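Local coordinates for mannan endo-1,4-beta-mannosidase (Cryptopygus antarcticus, PDB 4OOZ), which hydrolyses internal beta-1,4-mannosidic linkages in mannans, galactomannans and glucomannans, releasing mainly mannobiose and longer oligosaccharides, at residues A[145-150]-A[215-220]; A[133-138]-A[206-211]; A[272-277]-A[304-309]. All coordinates share one frame; numbering follows the deposited sequence.

Contact 1 (A[145-150]-A[215-220]); sequences LFWDES and MKQILK. With BMA (beta-D-mannopyranose), chain D; BMA (beta-D-mannopyranose), chain B; BMA (beta-D-mannopyranose), chain C.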
loop_
_atom_site.group_PDB
_atom_site.type_symbol
_atom_site.label_atom_id
_atom_site.label_comp_id
_atom_site.label_asym_id
_atom_site.label_seq_id
_atom_site.Cartn_x
_atom_site.Cartn_y
_atom_site.Cartn_z
ATOM N N LEU A 145 19.115 0.801 -4.490
ATOM C CA LEU A 145 18.257 -0.116 -5.234
ATOM C C LEU A 145 17.544 0.609 -6.370
ATOM O O LEU A 145 17.091 -0.014 -7.329
ATOM C CB LEU A 145 17.232 -0.775 -4.311
ATOM C CG LEU A 145 17.760 -1.819 -3.330
ATOM C CD1 LEU A 145 16.616 -2.429 -2.543
ATOM C CD2 LEU A 145 18.541 -2.892 -4.070
ATOM N N PHE A 146 17.448 1.928 -6.253
ATOM C CA PHE A 146 16.813 2.751 -7.274
ATOM C C PHE A 146 17.773 3.059 -8.410
ATOM O O PHE A 146 17.355 3.279 -9.547
ATOM C CB PHE A 146 16.295 4.060 -6.674
ATOM C CG PHE A 146 15.143 3.884 -5.730
ATOM C CD1 PHE A 146 15.343 3.398 -4.449
ATOM C CD2 PHE A 146 13.857 4.208 -6.126
ATOM C CE1 PHE A 146 14.285 3.235 -3.582
ATOM C CE2 PHE A 146 12.791 4.047 -5.262
ATOM C CZ PHE A 146 13.006 3.560 -3.988
ATOM N N TRP A 147 19.064 3.074 -8.096
ATOM C CA TRP A 147 20.077 3.480 -9.061
ATOM C C TRP A 147 20.783 2.297 -9.715
ATOM O O TRP A 147 20.953 2.269 -10.933
ATOM C CB TRP A 147 21.104 4.387 -8.389
ATOM C CG TRP A 147 20.570 5.723 -7.980
ATOM C CD1 TRP A 147 20.138 6.092 -6.741
ATOM C CD2 TRP A 147 20.423 6.876 -8.816
ATOM N NE1 TRP A 147 19.731 7.403 -6.753
ATOM C CE2 TRP A 147 19.894 7.907 -8.016
ATOM C CE3 TRP A 147 20.687 7.135 -10.164
ATOM C CZ2 TRP A 147 19.625 9.175 -8.519
ATOM C CZ3 TRP A 147 20.420 8.393 -10.660
ATOM C CH2 TRP A 147 19.893 9.398 -9.841
ATOM N N ASP A 148 21.197 1.325 -8.910
ATOM C CA ASP A 148 21.932 0.178 -9.430
ATOM C C ASP A 148 20.985 -0.944 -9.838
ATOM O O ASP A 148 20.202 -1.438 -9.027
ATOM C CB ASP A 148 22.942 -0.331 -8.393
ATOM C CG ASP A 148 23.968 -1.282 -8.988
ATOM O OD1 ASP A 148 23.570 -2.285 -9.616
ATOM O OD2 ASP A 148 25.178 -1.024 -8.835
ATOM N N GLU A 149 21.070 -1.343 -11.102
ATOM C CA GLU A 149 20.221 -2.401 -11.634
ATOM C C GLU A 149 20.602 -3.765 -11.077
ATOM O O GLU A 149 19.741 -4.611 -10.862
ATOM C CB GLU A 149 20.291 -2.435 -13.162
ATOM C CG GLU A 149 19.809 -1.164 -13.838
ATOM C CD GLU A 149 19.688 -1.309 -15.343
ATOM O OE1 GLU A 149 19.738 -2.455 -15.840
ATOM O OE2 GLU A 149 19.535 -0.276 -16.029
ATOM N N SER A 150 21.896 -3.975 -10.855
ATOM C CA SER A 150 22.393 -5.265 -10.386
ATOM C C SER A 150 22.065 -5.496 -8.914
ATOM O O SER A 150 21.853 -6.632 -8.485
ATOM C CB SER A 150 23.901 -5.365 -10.614
ATOM O OG SER A 150 24.575 -4.248 -10.064
ATOM N N MET A 215 11.980 11.141 -10.713
ATOM C CA MET A 215 10.793 10.337 -11.001
ATOM C C MET A 215 11.101 9.129 -11.880
ATOM O O MET A 215 10.549 8.048 -11.675
ATOM C CB MET A 215 9.719 11.197 -11.670
ATOM C CG MET A 215 8.335 10.578 -11.641
ATOM S SD MET A 215 7.687 10.560 -9.961
ATOM C CE MET A 215 6.944 8.931 -9.912
ATOM N N LYS A 216 11.985 9.319 -12.854
ATOM C CA LYS A 216 12.387 8.247 -13.759
ATOM C C LYS A 216 12.907 7.023 -13.000
ATOM O O LYS A 216 12.591 5.883 -13.348
ATOM C CB LYS A 216 13.445 8.764 -14.737
ATOM C CG LYS A 216 13.988 7.728 -15.691
ATOM C CD LYS A 216 14.165 8.302 -17.082
ATOM C CE LYS A 216 14.828 9.664 -17.063
ATOM N NZ LYS A 216 14.720 10.374 -18.381
ATOM N N GLN A 217 13.686 7.267 -11.950
ATOM C CA GLN A 217 14.270 6.191 -11.151
ATOM C C GLN A 217 13.231 5.465 -10.311
ATOM O O GLN A 217 13.287 4.246 -10.159
ATOM C CB GLN A 217 15.372 6.737 -10.243
ATOM C CG GLN A 217 16.549 7.322 -10.997
ATOM C CD GLN A 217 17.122 6.354 -12.006
ATOM O OE1 GLN A 217 17.320 5.175 -11.710
ATOM N NE2 GLN A 217 17.382 6.843 -13.212
ATOM N N ILE A 218 12.288 6.221 -9.760
ATOM C CA ILE A 218 11.213 5.643 -8.965
ATOM C C ILE A 218 10.319 4.769 -9.833
ATOM O O ILE A 218 9.958 3.655 -9.452
ATOM C CB ILE A 218 10.359 6.727 -8.299
ATOM C CG1 ILE A 218 11.251 7.777 -7.638
ATOM C CG2 ILE A 218 9.426 6.104 -7.291
ATOM C CD1 ILE A 218 10.488 8.942 -7.054
ATOM N N LEU A 219 9.968 5.285 -11.006
ATOM C CA LEU A 219 9.126 4.554 -11.944
ATOM C C LEU A 219 9.835 3.320 -12.473
ATOM O O LEU A 219 9.201 2.294 -12.712
ATOM C CB LEU A 219 8.708 5.447 -13.111
ATOM C CG LEU A 219 7.804 6.629 -12.770
ATOM C CD1 LEU A 219 7.408 7.366 -14.037
ATOM C CD2 LEU A 219 6.584 6.147 -12.010
ATOM N N LYS A 220 11.146 3.426 -12.666
ATOM C CA LYS A 220 11.957 2.287 -13.083
ATOM C C LYS A 220 11.943 1.194 -12.017
ATOM O O LYS A 220 11.677 0.014 -12.295
ATOM C CB LYS A 220 13.392 2.735 -13.357
ATOM C CG LYS A 220 14.247 1.691 -14.042
ATOM C CD LYS A 220 15.729 1.965 -13.849
ATOM C CE LYS A 220 16.532 1.399 -15.006
ATOM N NZ LYS A 220 16.099 0.013 -15.340
HETATM C C1 BMA D . 27.174 1.259 -7.413
HETATM C C2 BMA D . 25.704 1.571 -7.138
HETATM C C3 BMA D . 25.307 2.804 -7.934
HETATM C C4 BMA D . 26.297 3.974 -7.762
HETATM C C5 BMA D . 27.791 3.507 -7.834
HETATM C C6 BMA D . 28.769 4.563 -7.355
HETATM O O2 BMA D . 25.485 1.877 -5.769
HETATM O O3 BMA D . 24.005 3.240 -7.585
HETATM O O4 BMA D . 26.049 4.899 -8.807
HETATM O O5 BMA D . 27.992 2.328 -7.026
HETATM O O6 BMA D . 28.944 5.513 -8.396
HETATM C C1 BMA B . 30.788 -2.506 -6.944
HETATM C C2 BMA B . 30.914 -1.366 -5.937
HETATM C C3 BMA B . 29.554 -0.691 -5.760
HETATM C C4 BMA B . 28.868 -0.354 -7.102
HETATM C C5 BMA B . 28.917 -1.568 -8.076
HETATM C C6 BMA B . 28.453 -1.242 -9.489
HETATM O O1 BMA B . 32.086 -2.983 -7.188
HETATM O O2 BMA B . 31.802 -0.368 -6.417
HETATM O O3 BMA B . 29.660 0.488 -4.971
HETATM O O4 BMA B . 27.519 -0.011 -6.826
HETATM O O5 BMA B . 30.269 -2.046 -8.168
HETATM O O6 BMA B . 27.385 -2.118 -9.825
HETATM C C1 BMA C . 25.654 6.182 -8.290
HETATM C C2 BMA C . 25.230 7.058 -9.457
HETATM C C3 BMA C . 24.854 8.459 -8.963
HETATM C C4 BMA C . 23.944 8.436 -7.693
HETATM C C5 BMA C . 24.470 7.398 -6.669
HETATM C C6 BMA C . 23.557 7.208 -5.474
HETATM O O2 BMA C . 24.075 6.520 -10.077
HETATM O O3 BMA C . 24.244 9.201 -10.014
HETATM O O4 BMA C . 23.937 9.715 -7.051
HETATM O O5 BMA C . 24.648 6.130 -7.316
HETATM O O6 BMA C . 23.959 8.123 -4.465
#
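A sugar-stacking platform of the substrate site is built where Trp-147, in the turn that leads into helix 149-167, lies between a mannose and Gln-217 in the first turn of helix 215-232. CG of Gln-217 sits over one face of the indole, 4.1 Å from the centroid of the six-membered ring of Trp-147 and 11° off its normal, a CH-pi contact. The amide plane of Gln-217 runs within 5° of the ring plane. Over the opposite face lies the mannose of chain C, its C4 4.0 Å above the Trp-147 plane and over the centre, the usual aromatic platform of glycosidase clefts. CB of Trp-147 also meets O3 of the chain D mannose at 3.2 Å. Asp-148 follows at the N-cap of the helix. Its CG stands anti to the backbone N (chi1 -166°), and OD2 accepts a hydrogen bond from O6 of the chain B mannose at 2.7 Å. Next to Trp-147 in sequence, CD2 of Phe-146 meets CA of Ile-218 near the plane of the ring at 4.1 Å; the same ring stacks with Phe-213, and both Phe-146 and Ile-218 reach Leu-179 of strand 173-180. Toward solvent, OE2 of Glu-149 and NZ of Lys-220 form a salt bridge at 3.5 Å. The Lys-220 chain runs extended until it bends at its last torsion, and it crosses the Glu-149 side chain at about a right angle. The methylene of Gln-217 backs the indole on the face away from the sugar; Trp-147 serves the chain C mannose and Asp-148 the chain B mannose, so neighbouring residues read different sugars, while the long ion pair is likely to add only a modest tie between the two helix starts.

Contact 2 (A[133-138]-A[206-211]); sequences NGALQN and AGWGGK. With BMA (beta-D-mannopyranose), chain E.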
loop_
_atom_site.group_PDB
_atom_site.type_symbol
_atom_site.label_atom_id
_atom_site.label_comp_id
_atom_site.label_asym_id
_atom_site.label_seq_id
_atom_site.Cartn_x
_atom_site.Cartn_y
_atom_site.Cartn_z
ATOM N N ASN A 133 9.612 1.842 2.450
ATOM C CA ASN A 133 9.119 3.180 2.726
ATOM C C ASN A 133 9.703 4.150 1.705
ATOM O O ASN A 133 10.765 3.893 1.142
ATOM C CB ASN A 133 9.476 3.604 4.150
ATOM C CG ASN A 133 8.834 4.917 4.547
ATOM O OD1 ASN A 133 7.908 5.393 3.890
ATOM N ND2 ASN A 133 9.318 5.507 5.631
ATOM N N GLY A 134 9.007 5.254 1.451
ATOM C CA GLY A 134 9.472 6.241 0.492
ATOM C C GLY A 134 9.380 7.657 1.025
ATOM O O GLY A 134 10.028 8.566 0.506
ATOM N N ALA A 135 8.558 7.845 2.054
ATOM C CA ALA A 135 8.468 9.125 2.748
ATOM C C ALA A 135 9.844 9.473 3.284
ATOM O O ALA A 135 10.329 10.595 3.140
ATOM C CB ALA A 135 7.459 9.056 3.876
ATOM N N LEU A 136 10.453 8.476 3.915
ATOM C CA LEU A 136 11.819 8.544 4.394
ATOM C C LEU A 136 12.529 7.273 3.948
ATOM O O LEU A 136 11.937 6.199 3.957
ATOM C CB LEU A 136 11.850 8.676 5.918
ATOM C CG LEU A 136 11.008 9.774 6.586
ATOM C CD1 LEU A 136 11.041 9.615 8.099
ATOM C CD2 LEU A 136 11.442 11.186 6.191
ATOM N N GLN A 137 13.790 7.401 3.551
ATOM C CA GLN A 137 14.612 6.243 3.242
ATOM C C GLN A 137 16.073 6.541 3.520
ATOM O O GLN A 137 16.843 6.817 2.602
ATOM C CB GLN A 137 14.418 5.826 1.788
ATOM C CG GLN A 137 14.653 4.358 1.552
ATOM C CD GLN A 137 14.365 3.535 2.798
ATOM O OE1 GLN A 137 15.239 3.317 3.639
ATOM N NE2 GLN A 137 13.113 3.120 2.949
ATOM N N ASN A 138 16.441 6.502 4.795
ATOM C CA ASN A 138 17.793 6.847 5.211
ATOM C C ASN A 138 18.703 5.627 5.327
ATOM O O ASN A 138 19.451 5.492 6.291
ATOM C CB ASN A 138 17.755 7.582 6.548
ATOM C CG ASN A 138 16.859 8.797 6.520
ATOM O OD1 ASN A 138 15.822 8.831 7.181
ATOM N ND2 ASN A 138 17.265 9.813 5.770
ATOM N N ALA A 206 6.764 18.257 -1.945
ATOM C CA ALA A 206 7.352 16.947 -2.200
ATOM C C ALA A 206 8.855 16.972 -1.946
ATOM O O ALA A 206 9.504 18.007 -2.096
ATOM C CB ALA A 206 7.059 16.497 -3.620
ATOM N N GLY A 207 9.403 15.824 -1.560
ATOM C CA GLY A 207 10.817 15.724 -1.250
ATOM C C GLY A 207 11.112 16.145 0.177
ATOM O O GLY A 207 12.208 16.612 0.484
ATOM N N TRP A 208 10.128 15.975 1.054
ATOM C CA TRP A 208 10.270 16.386 2.446
ATOM C C TRP A 208 11.196 15.445 3.204
ATOM O O TRP A 208 11.623 15.744 4.319
ATOM C CB TRP A 208 8.902 16.448 3.136
ATOM C CG TRP A 208 8.320 15.104 3.451
ATOM C CD1 TRP A 208 8.525 14.364 4.580
ATOM C CD2 TRP A 208 7.438 14.338 2.625
ATOM N NE1 TRP A 208 7.828 13.184 4.506
ATOM C CE2 TRP A 208 7.150 13.144 3.317
ATOM C CE3 TRP A 208 6.863 14.546 1.370
ATOM C CZ2 TRP A 208 6.313 12.164 2.795
ATOM C CZ3 TRP A 208 6.029 13.574 0.856
ATOM C CH2 TRP A 208 5.766 12.396 1.565
ATOM N N GLY A 209 11.493 14.301 2.597
ATOM C CA GLY A 209 12.395 13.335 3.194
ATOM C C GLY A 209 13.770 13.383 2.560
ATOM O O GLY A 209 14.616 12.533 2.830
ATOM N N GLY A 210 13.993 14.386 1.718
ATOM C CA GLY A 210 15.249 14.535 1.011
ATOM C C GLY A 210 15.115 14.168 -0.453
ATOM O O GLY A 210 14.615 13.098 -0.786
ATOM N N LYS A 211 15.569 15.051 -1.331
ATOM C CA LYS A 211 15.406 14.843 -2.763
ATOM C C LYS A 211 16.481 13.935 -3.345
ATOM O O LYS A 211 17.507 14.407 -3.834
ATOM C CB LYS A 211 15.392 16.192 -3.480
ATOM C CG LYS A 211 14.175 17.025 -3.115
ATOM C CD LYS A 211 14.351 18.494 -3.424
ATOM C CE LYS A 211 13.141 19.272 -2.935
ATOM N NZ LYS A 211 13.263 20.728 -3.201
HETATM C C1 BMA E . 3.052 20.554 2.619
HETATM C C2 BMA E . 2.525 19.151 2.233
HETATM C C3 BMA E . 3.090 18.050 3.118
HETATM C C4 BMA E . 4.609 18.233 3.308
HETATM C C5 BMA E . 4.834 19.599 3.963
HETATM C C6 BMA E . 6.283 19.852 4.359
HETATM O O2 BMA E . 2.910 18.829 0.902
HETATM O O3 BMA E . 2.792 16.766 2.573
HETATM O O4 BMA E . 5.375 17.167 4.011
HETATM O O5 BMA E . 4.432 20.592 2.989
HETATM O O6 BMA E . 6.913 20.616 3.338
#
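Leu-136 and Gly-209 bring the two loops together, their CA atoms 5.0 Å apart, where a type I turn from Gly-207 to Gly-210 meets the bend after strand 126-133. CA of Gly-209 points a hydrogen at O of Ala-135 (3.4 Å, 158° at the hydrogen), leaving little room for a side chain at Gly-209. CD2 of Leu-136 rests on CA of Gly-209 at 3.8 Å. The indole of Trp-208 reaches across with its benzo end: CZ2 lies 3.5 Å from CB of Ala-135. CG of Trp-208 sits between the backbone N and the carbonyl carbon (chi1 74°), which brings the end of the indole toward 133-138. O of Ala-135 lies 3.7 Å above one face of the indole near the rim, and O4 of the chain E mannose stands over the opposite face. These loops belong to the substrate-binding end of the TIM barrel of this family 5 glycosidase, and Trp-208 is one of its substrate-binding residues, touching Glu-181, the probable acid/base, and meeting Trp-243 at about 45°. With only an alanine here, CB of Ala-135 would probably lose its aromatic partner, and O4 of the chain E mannose the indole face it approaches. Behind the contact, Asn-133 makes an Asx turn: OD1 accepts from N of Ala-135 at 3.1 Å, the donor standing above the carbonyl plane, and also receives ND2 of Asn-180. Gln-137 folds back so that its NE2 meets O of Asn-133 at 3.1 Å in a nearly straight bond.

Contact 3 (A[272-277]-A[304-309]); sequences GIINFY and NDKPLL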
loop_
_atom_site.group_PDB
_atom_site.type_symbol
_atom_site.label_atom_id
_atom_site.label_comp_id
_atom_site.label_asym_id
_atom_site.label_seq_id
_atom_site.Cartn_x
_atom_site.Cartn_y
_atom_site.Cartn_z
ATOM N N GLY A 272 5.050 -4.787 -15.514
ATOM C CA GLY A 272 5.520 -3.999 -14.392
ATOM C C GLY A 272 4.553 -2.876 -14.080
ATOM O O GLY A 272 4.893 -1.698 -14.177
ATOM N N ILE A 273 3.335 -3.247 -13.701
ATOM C CA ILE A 273 2.274 -2.273 -13.500
ATOM C C ILE A 273 1.543 -2.512 -12.188
ATOM O O ILE A 273 1.465 -3.641 -11.708
ATOM C CB ILE A 273 1.265 -2.307 -14.665
ATOM C CG1 ILE A 273 0.883 -3.751 -14.996
ATOM C CG2 ILE A 273 1.865 -1.667 -15.899
ATOM C CD1 ILE A 273 -0.443 -4.188 -14.426
ATOM N N ILE A 274 1.019 -1.442 -11.602
ATOM C CA ILE A 274 0.178 -1.573 -10.424
ATOM C C ILE A 274 -1.218 -1.980 -10.873
ATOM O O ILE A 274 -1.588 -1.760 -12.023
ATOM C CB ILE A 274 0.121 -0.272 -9.606
ATOM C CG1 ILE A 274 -0.615 0.823 -10.375
ATOM C CG2 ILE A 274 1.524 0.181 -9.243
ATOM C CD1 ILE A 274 -0.757 2.111 -9.599
ATOM N N ASN A 275 -1.983 -2.590 -9.977
ATOM C CA ASN A 275 -3.288 -3.117 -10.344
ATOM C C ASN A 275 -4.435 -2.320 -9.735
ATOM O O ASN A 275 -5.589 -2.468 -10.139
ATOM C CB ASN A 275 -3.390 -4.587 -9.947
ATOM C CG ASN A 275 -2.329 -5.438 -10.613
ATOM O OD1 ASN A 275 -1.567 -6.139 -9.948
ATOM N ND2 ASN A 275 -2.260 -5.365 -11.937
ATOM N N PHE A 276 -4.116 -1.473 -8.765
ATOM C CA PHE A 276 -5.085 -0.508 -8.272
ATOM C C PHE A 276 -4.371 0.704 -7.699
ATOM O O PHE A 276 -3.433 0.576 -6.921
ATOM C CB PHE A 276 -6.018 -1.137 -7.231
ATOM C CG PHE A 276 -5.373 -1.417 -5.902
ATOM C CD1 PHE A 276 -5.440 -0.489 -4.876
ATOM C CD2 PHE A 276 -4.736 -2.623 -5.665
ATOM C CE1 PHE A 276 -4.860 -0.749 -3.647
ATOM C CE2 PHE A 276 -4.163 -2.887 -4.440
ATOM C CZ PHE A 276 -4.227 -1.950 -3.431
ATOM N N TYR A 277 -4.817 1.886 -8.103
ATOM C CA TYR A 277 -4.234 3.131 -7.629
ATOM C C TYR A 277 -4.476 3.287 -6.132
ATOM O O TYR A 277 -5.222 2.514 -5.535
ATOM C CB TYR A 277 -4.817 4.317 -8.404
ATOM C CG TYR A 277 -4.603 4.230 -9.901
ATOM C CD1 TYR A 277 -5.531 3.600 -10.721
ATOM C CD2 TYR A 277 -3.474 4.778 -10.495
ATOM C CE1 TYR A 277 -5.338 3.519 -12.088
ATOM C CE2 TYR A 277 -3.274 4.699 -11.862
ATOM C CZ TYR A 277 -4.210 4.069 -12.652
ATOM O OH TYR A 277 -4.018 3.989 -14.012
ATOM N N ASN A 304 -10.962 4.903 -13.825
ATOM C CA ASN A 304 -11.889 3.783 -13.738
ATOM C C ASN A 304 -11.294 2.507 -14.320
ATOM O O ASN A 304 -11.903 1.441 -14.256
ATOM C CB ASN A 304 -13.198 4.123 -14.451
ATOM C CG ASN A 304 -13.820 5.409 -13.938
ATOM O OD1 ASN A 304 -13.150 6.226 -13.309
ATOM N ND2 ASN A 304 -15.109 5.596 -14.213
ATOM N N ASP A 305 -10.096 2.623 -14.885
ATOM C CA ASP A 305 -9.404 1.484 -15.477
ATOM C C ASP A 305 -8.868 0.542 -14.405
ATOM O O ASP A 305 -8.662 -0.645 -14.653
ATOM C CB ASP A 305 -8.273 1.971 -16.388
ATOM C CG ASP A 305 -7.529 3.157 -15.807
ATOM O OD1 ASP A 305 -8.134 3.902 -15.007
ATOM O OD2 ASP A 305 -6.348 3.358 -16.159
ATOM N N LYS A 306 -8.650 1.081 -13.212
ATOM C CA LYS A 306 -8.235 0.286 -12.061
ATOM C C LYS A 306 -8.968 0.772 -10.823
ATOM O O LYS A 306 -9.416 1.915 -10.782
ATOM C CB LYS A 306 -6.724 0.381 -11.831
ATOM C CG LYS A 306 -5.856 -0.077 -12.985
ATOM C CD LYS A 306 -4.392 0.174 -12.671
ATOM C CE LYS A 306 -3.520 -0.095 -13.874
ATOM N NZ LYS A 306 -3.574 -1.525 -14.281
ATOM N N PRO A 307 -9.097 -0.095 -9.809
ATOM C CA PRO A 307 -9.656 0.343 -8.526
ATOM C C PRO A 307 -8.829 1.456 -7.893
ATOM O O PRO A 307 -7.677 1.665 -8.270
ATOM C CB PRO A 307 -9.614 -0.926 -7.675
ATOM C CG PRO A 307 -9.668 -2.035 -8.659
ATOM C CD PRO A 307 -8.908 -1.554 -9.858
ATOM N N LEU A 308 -9.421 2.171 -6.943
ATOM C CA LEU A 308 -8.736 3.267 -6.273
ATOM C C LEU A 308 -9.034 3.254 -4.783
ATOM O O LEU A 308 -10.172 3.466 -4.367
ATOM C CB LEU A 308 -9.143 4.609 -6.880
ATOM C CG LEU A 308 -8.763 5.865 -6.096
ATOM C CD1 LEU A 308 -7.255 5.999 -5.976
ATOM C CD2 LEU A 308 -9.361 7.097 -6.753
ATOM N N LEU A 309 -7.998 3.006 -3.987
ATOM C CA LEU A 309 -8.130 2.920 -2.541
ATOM C C LEU A 309 -7.624 4.182 -1.855
ATOM O O LEU A 309 -6.624 4.763 -2.268
ATOM C CB LEU A 309 -7.371 1.695 -2.021
ATOM C CG LEU A 309 -6.800 1.736 -0.601
ATOM C CD1 LEU A 309 -7.870 1.467 0.440
ATOM C CD2 LEU A 309 -5.656 0.747 -0.460
#
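Phe-276 and Leu-309 pack side by side and point the same way, with CD2 of Leu-309 3.6 Å from CE1 of Phe-276 at the edge of the ring. CG of Phe-276 lies between its backbone N and carbonyl carbon (chi1 72°), which carries the ring alongside Leu-309 while CB remains against CB of Pro-307 at 3.6 Å; Phe-30 meets the ring edge-to-face. Next to these apolar side chains, Tyr-277 and Leu-308 form a parallel bridge where strand 277-278 joins strand 308-313 in the barrel sheet. N of Leu-309 gives O of Tyr-277 a straight bond (3.2 Å, 173°), and N of Tyr-277 makes a weaker one to O of Pro-307. CD1 of Leu-308 covers CB of Tyr-277 from the side of the sheet that both residues share. Farther out, Lys-306 crosses the tyrosine at about a right angle, its CB 3.4 Å from CE1 of Tyr-277. The chain continues extended past the ring, and its final bend brings NZ to O of Ile-274 at 3.0 Å, a weak bond. At the outer edge the Tyr-277 hydroxyl donates to OD2 of Asp-305 at 3.2 Å, from above the carboxylate plane. The aliphatic part of Lys-306 therefore serves as apolar cover for the tyrosine, while NZ, with that weak bond and a long, weak ion pair to Asp-260, is likely to add a loose polar tie.

How the contacts relate
Contacts 1 and 2 interlock along the chain: 133-138, 145-150, 206-211 and 215-220 alternate, so the loop after strand 126-133 and the start of helix 149-167 are joined to the loop before helix 215-232 and to its first turns, respectively. Their centres are about 15 Å apart, and both hold bound mannose, contact 2 beside the probable acid/base, Glu-181. Contact 3 follows later in sequence, its centre about 21 Å from that of contact 1 and 23 Å from that of contact 2. Contacts 1 and 2 thus shape the mannan-binding end, whereas contact 3 lies in the barrel wall, on the strand that carries the probable nucleophile, Glu-312, with the Leu-309 side chain about 12 Å from a bound mannose.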